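Side-chain contacts in gala protein type 1, 3 or 4 (Legionella pneumophila subsp. pneumophila, PDB 4XA9), which probably binds small GTPases and stimulates their GTP hydrolysis through a leucine-rich-repeat scaffold: residues 7-12 against 20-25; 70-75 against 85-90. All blocks are in the same frame, centred on the assembly; numbering follows the deposited sequence.

Contact 1 of 2, residues 7-12 against 20-25; sequences SDLEKG and LSLSFL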
loop_
_atom_site.group_PDB
_atom_site.type_symbol
_atom_site.label_atom_id
_atom_site.label_comp_id
_atom_site.label_asym_id
_atom_site.label_seq_id
_atom_site.Cartn_x
_atom_site.Cartn_y
_atom_site.Cartn_z
ATOM N N SER A 7 -0.027 9.193 29.103
ATOM C CA SER A 7 1.285 9.314 28.479
ATOM C C SER A 7 1.195 9.173 26.958
ATOM O O SER A 7 1.835 9.924 26.225
ATOM C CB SER A 7 2.243 8.268 29.053
ATOM O OG SER A 7 3.534 8.384 28.485
ATOM N N ASP A 8 0.405 8.207 26.492
ATOM C CA ASP A 8 0.143 8.046 25.059
ATOM C C ASP A 8 -0.425 9.326 24.463
ATOM O O ASP A 8 0.033 9.802 23.431
ATOM C CB ASP A 8 -0.846 6.905 24.795
ATOM C CG ASP A 8 -0.285 5.540 25.136
ATOM O OD1 ASP A 8 0.948 5.354 25.052
ATOM O OD2 ASP A 8 -1.091 4.649 25.480
ATOM N N LEU A 9 -1.430 9.881 25.132
ATOM C CA LEU A 9 -2.109 11.071 24.647
ATOM C C LEU A 9 -1.182 12.284 24.532
ATOM O O LEU A 9 -1.231 13.008 23.540
ATOM C CB LEU A 9 -3.299 11.392 25.555
ATOM C CG LEU A 9 -4.470 10.424 25.381
ATOM C CD1 LEU A 9 -5.438 10.491 26.554
ATOM C CD2 LEU A 9 -5.203 10.724 24.074
ATOM N N GLU A 10 -0.331 12.513 25.526
ATOM C CA GLU A 10 0.519 13.698 25.467
ATOM C C GLU A 10 1.694 13.514 24.512
ATOM O O GLU A 10 2.149 14.475 23.897
ATOM C CB GLU A 10 1.017 14.089 26.860
ATOM C CG GLU A 10 0.463 15.441 27.336
ATOM C CD GLU A 10 1.201 16.633 26.737
ATOM O OE1 GLU A 10 2.449 16.606 26.713
ATOM O OE2 GLU A 10 0.534 17.595 26.290
ATOM N N LYS A 11 2.183 12.289 24.363
ATOM C CA LYS A 11 3.228 12.042 23.374
ATOM C C LYS A 11 2.663 12.120 21.954
ATOM O O LYS A 11 3.354 12.519 21.018
ATOM C CB LYS A 11 3.899 10.691 23.622
ATOM C CG LYS A 11 4.648 10.650 24.948
ATOM C CD LYS A 11 5.210 9.276 25.245
ATOM C CE LYS A 11 6.211 9.346 26.383
ATOM N NZ LYS A 11 7.032 8.108 26.467
ATOM N N GLY A 12 1.395 11.765 21.800
ATOM C CA GLY A 12 0.754 11.815 20.495
ATOM C C GLY A 12 0.250 13.199 20.133
ATOM O O GLY A 12 -0.089 13.471 18.981
ATOM N N LEU A 20 -3.482 14.927 16.951
ATOM C CA LEU A 20 -3.264 13.833 17.892
ATOM C C LEU A 20 -3.057 12.538 17.123
ATOM O O LEU A 20 -3.940 12.115 16.381
ATOM C CB LEU A 20 -4.445 13.698 18.864
ATOM C CG LEU A 20 -4.382 12.598 19.934
ATOM C CD1 LEU A 20 -3.109 12.698 20.781
ATOM C CD2 LEU A 20 -5.632 12.644 20.828
ATOM N N SER A 21 -1.900 11.904 17.309
ATOM C CA SER A 21 -1.591 10.664 16.605
ATOM C C SER A 21 -1.405 9.506 17.570
ATOM O O SER A 21 -0.551 9.558 18.460
ATOM C CB SER A 21 -0.337 10.832 15.744
ATOM O OG SER A 21 -0.520 11.873 14.799
ATOM N N LEU A 22 -2.209 8.462 17.375
ATOM C CA LEU A 22 -2.260 7.319 18.283
ATOM C C LEU A 22 -2.264 6.003 17.501
ATOM O O LEU A 22 -2.982 5.065 17.835
ATOM C CB LEU A 22 -3.495 7.404 19.177
ATOM C CG LEU A 22 -3.643 8.623 20.098
ATOM C CD1 LEU A 22 -5.060 8.692 20.653
ATOM C CD2 LEU A 22 -2.622 8.567 21.243
ATOM N N SER A 23 -1.458 5.944 16.450
ATOM C CA SER A 23 -1.401 4.746 15.620
ATOM C C SER A 23 -0.575 3.647 16.282
ATOM O O SER A 23 0.323 3.919 17.078
ATOM C CB SER A 23 -0.833 5.069 14.235
ATOM O OG SER A 23 0.513 5.490 14.325
ATOM N N PHE A 24 -0.913 2.400 15.962
ATOM C CA PHE A 24 -0.185 1.217 16.439
ATOM C C PHE A 24 -0.117 1.087 17.965
ATOM O O PHE A 24 0.931 0.742 18.515
ATOM C CB PHE A 24 1.248 1.194 15.871
ATOM C CG PHE A 24 1.317 0.953 14.383
ATOM C CD1 PHE A 24 1.226 -0.332 13.871
ATOM C CD2 PHE A 24 1.504 2.005 13.500
ATOM C CE1 PHE A 24 1.292 -0.560 12.500
ATOM C CE2 PHE A 24 1.573 1.781 12.128
ATOM C CZ PHE A 24 1.469 0.496 11.633
ATOM N N LEU A 25 -1.233 1.335 18.646
ATOM C CA LEU A 25 -1.263 1.235 20.103
ATOM C C LEU A 25 -2.224 0.142 20.567
ATOM O O LEU A 25 -2.484 0.011 21.759
ATOM C CB LEU A 25 -1.655 2.582 20.731
ATOM C CG LEU A 25 -0.647 3.722 20.572
ATOM C CD1 LEU A 25 -1.159 5.001 21.222
ATOM C CD2 LEU A 25 0.699 3.327 21.165
#

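Contact 2 of 2, residues 70-75 against 85-90; sequences SSLNIS and QWLSED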
loop_
_atom_site.group_PDB
_atom_site.type_symbol
_atom_site.label_atom_id
_atom_site.label_comp_id
_atom_site.label_asym_id
_atom_site.label_seq_id
_atom_site.Cartn_x
_atom_site.Cartn_y
_atom_site.Cartn_z
ATOM N N SER A 70 -12.371 17.192 12.513
ATOM C CA SER A 70 -12.905 17.298 11.153
ATOM C C SER A 70 -12.101 16.464 10.177
ATOM O O SER A 70 -12.531 16.212 9.051
ATOM C CB SER A 70 -12.908 18.750 10.684
ATOM O OG SER A 70 -11.584 19.193 10.461
ATOM N N SER A 71 -10.916 16.059 10.609
ATOM C CA SER A 71 -10.064 15.205 9.802
ATOM C C SER A 71 -9.732 13.965 10.607
ATOM O O SER A 71 -9.069 14.053 11.643
ATOM C CB SER A 71 -8.787 15.940 9.383
ATOM O OG SER A 71 -7.973 15.108 8.582
ATOM N N LEU A 72 -10.217 12.820 10.141
ATOM C CA LEU A 72 -10.080 11.582 10.891
ATOM C C LEU A 72 -9.439 10.492 10.047
ATOM O O LEU A 72 -9.933 10.149 8.971
ATOM C CB LEU A 72 -11.447 11.099 11.404
ATOM C CG LEU A 72 -11.398 9.696 12.027
ATOM C CD1 LEU A 72 -10.582 9.704 13.322
ATOM C CD2 LEU A 72 -12.793 9.119 12.263
ATOM N N ASN A 73 -8.324 9.964 10.536
ATOM C CA ASN A 73 -7.719 8.764 9.969
ATOM C C ASN A 73 -7.993 7.585 10.891
ATOM O O ASN A 73 -7.402 7.484 11.967
ATOM C CB ASN A 73 -6.208 8.942 9.775
ATOM C CG ASN A 73 -5.540 7.728 9.122
ATOM O OD1 ASN A 73 -6.148 6.667 8.948
ATOM N ND2 ASN A 73 -4.272 7.881 8.772
ATOM N N ILE A 74 -8.889 6.697 10.473
ATOM C CA ILE A 74 -9.155 5.500 11.256
ATOM C C ILE A 74 -8.925 4.258 10.387
ATOM O O ILE A 74 -9.546 3.209 10.574
ATOM C CB ILE A 74 -10.592 5.537 11.861
ATOM C CG1 ILE A 74 -10.721 4.526 13.013
ATOM C CG2 ILE A 74 -11.666 5.387 10.776
ATOM C CD1 ILE A 74 -11.989 4.676 13.834
ATOM N N SER A 75 -7.990 4.377 9.449
ATOM C CA SER A 75 -7.641 3.253 8.587
ATOM C C SER A 75 -7.018 2.118 9.399
ATOM O O SER A 75 -6.551 2.330 10.508
ATOM C CB SER A 75 -6.687 3.690 7.464
ATOM O OG SER A 75 -5.445 4.162 7.962
ATOM N N GLN A 85 -21.259 3.250 8.563
ATOM C CA GLN A 85 -22.607 3.800 8.624
ATOM C C GLN A 85 -22.699 4.892 9.690
ATOM O O GLN A 85 -23.316 5.939 9.481
ATOM C CB GLN A 85 -23.624 2.690 8.901
ATOM C CG GLN A 85 -23.861 1.772 7.710
ATOM C CD GLN A 85 -24.744 0.586 8.049
ATOM O OE1 GLN A 85 -25.435 0.583 9.070
ATOM N NE2 GLN A 85 -24.715 -0.435 7.199
ATOM N N TRP A 86 -22.070 4.633 10.814
ATOM C CA TRP A 86 -22.066 5.544 11.924
ATOM C C TRP A 86 -21.269 6.804 11.690
ATOM O O TRP A 86 -21.696 7.858 11.993
ATOM C CB TRP A 86 -21.816 4.840 13.269
ATOM C CG TRP A 86 -23.151 4.490 13.714
ATOM C CD1 TRP A 86 -23.852 3.395 13.358
ATOM C CD2 TRP A 86 -24.064 5.348 14.422
ATOM N NE1 TRP A 86 -25.113 3.486 13.834
ATOM C CE2 TRP A 86 -25.274 4.659 14.516
ATOM C CE3 TRP A 86 -23.948 6.608 15.025
ATOM C CZ2 TRP A 86 -26.397 5.190 15.178
ATOM C CZ3 TRP A 86 -25.050 7.135 15.704
ATOM C CH2 TRP A 86 -26.265 6.434 15.760
ATOM N N LEU A 87 -20.098 6.638 11.133
ATOM C CA LEU A 87 -19.272 7.777 10.766
ATOM C C LEU A 87 -20.033 8.719 9.836
ATOM O O LEU A 87 -19.807 9.929 9.846
ATOM C CB LEU A 87 -17.976 7.311 10.097
ATOM C CG LEU A 87 -16.898 6.760 11.030
ATOM C CD1 LEU A 87 -15.707 6.231 10.229
ATOM C CD2 LEU A 87 -16.452 7.840 11.994
ATOM N N SER A 88 -20.951 8.170 9.042
ATOM C CA SER A 88 -21.677 8.991 8.077
ATOM C C SER A 88 -22.618 9.948 8.797
ATOM O O SER A 88 -23.132 10.893 8.195
ATOM C CB SER A 88 -22.460 8.123 7.086
ATOM O OG SER A 88 -23.589 7.523 7.696
ATOM N N GLU A 89 -22.825 9.708 10.092
ATOM C CA GLU A 89 -23.691 10.548 10.908
ATOM C C GLU A 89 -22.916 11.667 11.601
ATOM O O GLU A 89 -23.512 12.525 12.264
ATOM C CB GLU A 89 -24.414 9.706 11.964
ATOM C CG GLU A 89 -25.108 8.458 11.432
ATOM C CD GLU A 89 -26.281 8.773 10.528
ATOM O OE1 GLU A 89 -26.788 9.912 10.583
ATOM O OE2 GLU A 89 -26.693 7.877 9.759
ATOM N N ASP A 90 -21.593 11.662 11.471
ATOM C CA ASP A 90 -20.809 12.668 12.172
ATOM C C ASP A 90 -20.958 14.026 11.527
ATOM O O ASP A 90 -20.926 14.157 10.303
ATOM C CB ASP A 90 -19.333 12.296 12.241
ATOM C CG ASP A 90 -18.560 13.228 13.158
ATOM O OD1 ASP A 90 -18.501 12.961 14.380
ATOM O OD2 ASP A 90 -18.023 14.236 12.662
#

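Contact 1 of 2, residues 7-12 against 20-25
Leu9 of helix 6-12 meets Leu20 and Leu22 with a single methyl. Its CD2 lies 3.8 Å from Leu20 CD2 and 4.0 Å from Leu22 CD1, and the side chains pass one another at a slant. Leu20 has CG anti to its own N (chi1 -180°), whereas the CG of Leu22 stands beside the backbone N (chi1 -60°); both nevertheless bring methyls up to the helix. Leu35 of helix 32-41 touches both leucines of 20-25, and Phe38 of the same helix touches Leu9, so the cluster continues into the next helix.

Methyl groups also rest on the helix backbone. Leu20 CD1 approaches Leu9 O at 3.4 Å, and Leu22 CD2 lies 3.7 Å from Asp8 O, a carbonyl already engaged by Gly12 N within the helix. Farther out, Leu25 CD1 comes from the opposite direction against CB and the carboxylate carbon of Asp8, 4.0 Å from CG.

The polar link is made by main chain. Ser21 N donates to Gly12 O (2.9 Å, 165° at the hydrogen). The CA of Leu20 adds a C-H...O contact to the same oxygen. Gly12 CA in turn lies 3.3 Å from Ser21 O.

With one backbone hydrogen bond, two C-H...O contacts and otherwise methyl packing, the hold on the first helix depends little on side-chain polarity, an arrangement consistent with an N-terminal cover for the leucine-rich-repeat core.

Contact 2 of 2, residues 70-75 against 85-90
Leu87 reaches from helix 80-87 toward Leu72 and Ile74 of strand 71-73 and the turn after it, across the interior of a leucine-rich repeat. Strand and helix are the first two elements of a beta-alpha-beta unit completed by strand 95-97, and the three side chains bridge the gap between them: the nearest CA atoms, those of Leu72 and Leu87, are 9.9 Å apart.

The two methyls of Leu87 divide the work. CD2 meets Leu72 CD2 at 3.9 Å, the two leucines lying at about a right angle to each other. CD1 turns to Ile74 CG2, a looser touch at 4.2 Å in which the side chains are only inclined to one another. Leu72 extends its branch with CG anti to N (chi1 172°). In Ile74, CG1 is anti to N, and CG2, set between N and the carbonyl carbon, is the methyl that touches.

Around these three, Val60 and Phe63 of helix 57-63 and Leu96 of strand 95-97 carry the packing into both adjoining repeats. Leu87 to Asp90 form a type I turn, with Asp90 N bonded to Leu87 O.

On the other side of the strand, Asn73 forms an Asx turn that ties it to Ser75. Its OD1 accepts Ser75 N at 3.0 Å and also Ser75 OG at 2.8 Å, the hydroxyl lying in the carbonyl plane on a lone pair.

Both contacts set a helix against a strand of the same parallel-rich sheet, with centres 19 Å apart and no touch between them, but they occupy different places in it. Contact 1 lies near the N-terminal edge, 23 Å from the centre of the chain, and is partly buried; contact 2 is wholly buried, 12 Å from that centre. In contact 1, helix 6-12 runs close enough to 20-25 for a backbone hydrogen bond and methyl-to-carbonyl packing, burying 298 Å². Between 70-75 and 85-90 the elements stand apart, only methyls meet, and 91 Å² is buried. Strand 47-49 lies between the two strands and joins the pair of contacts.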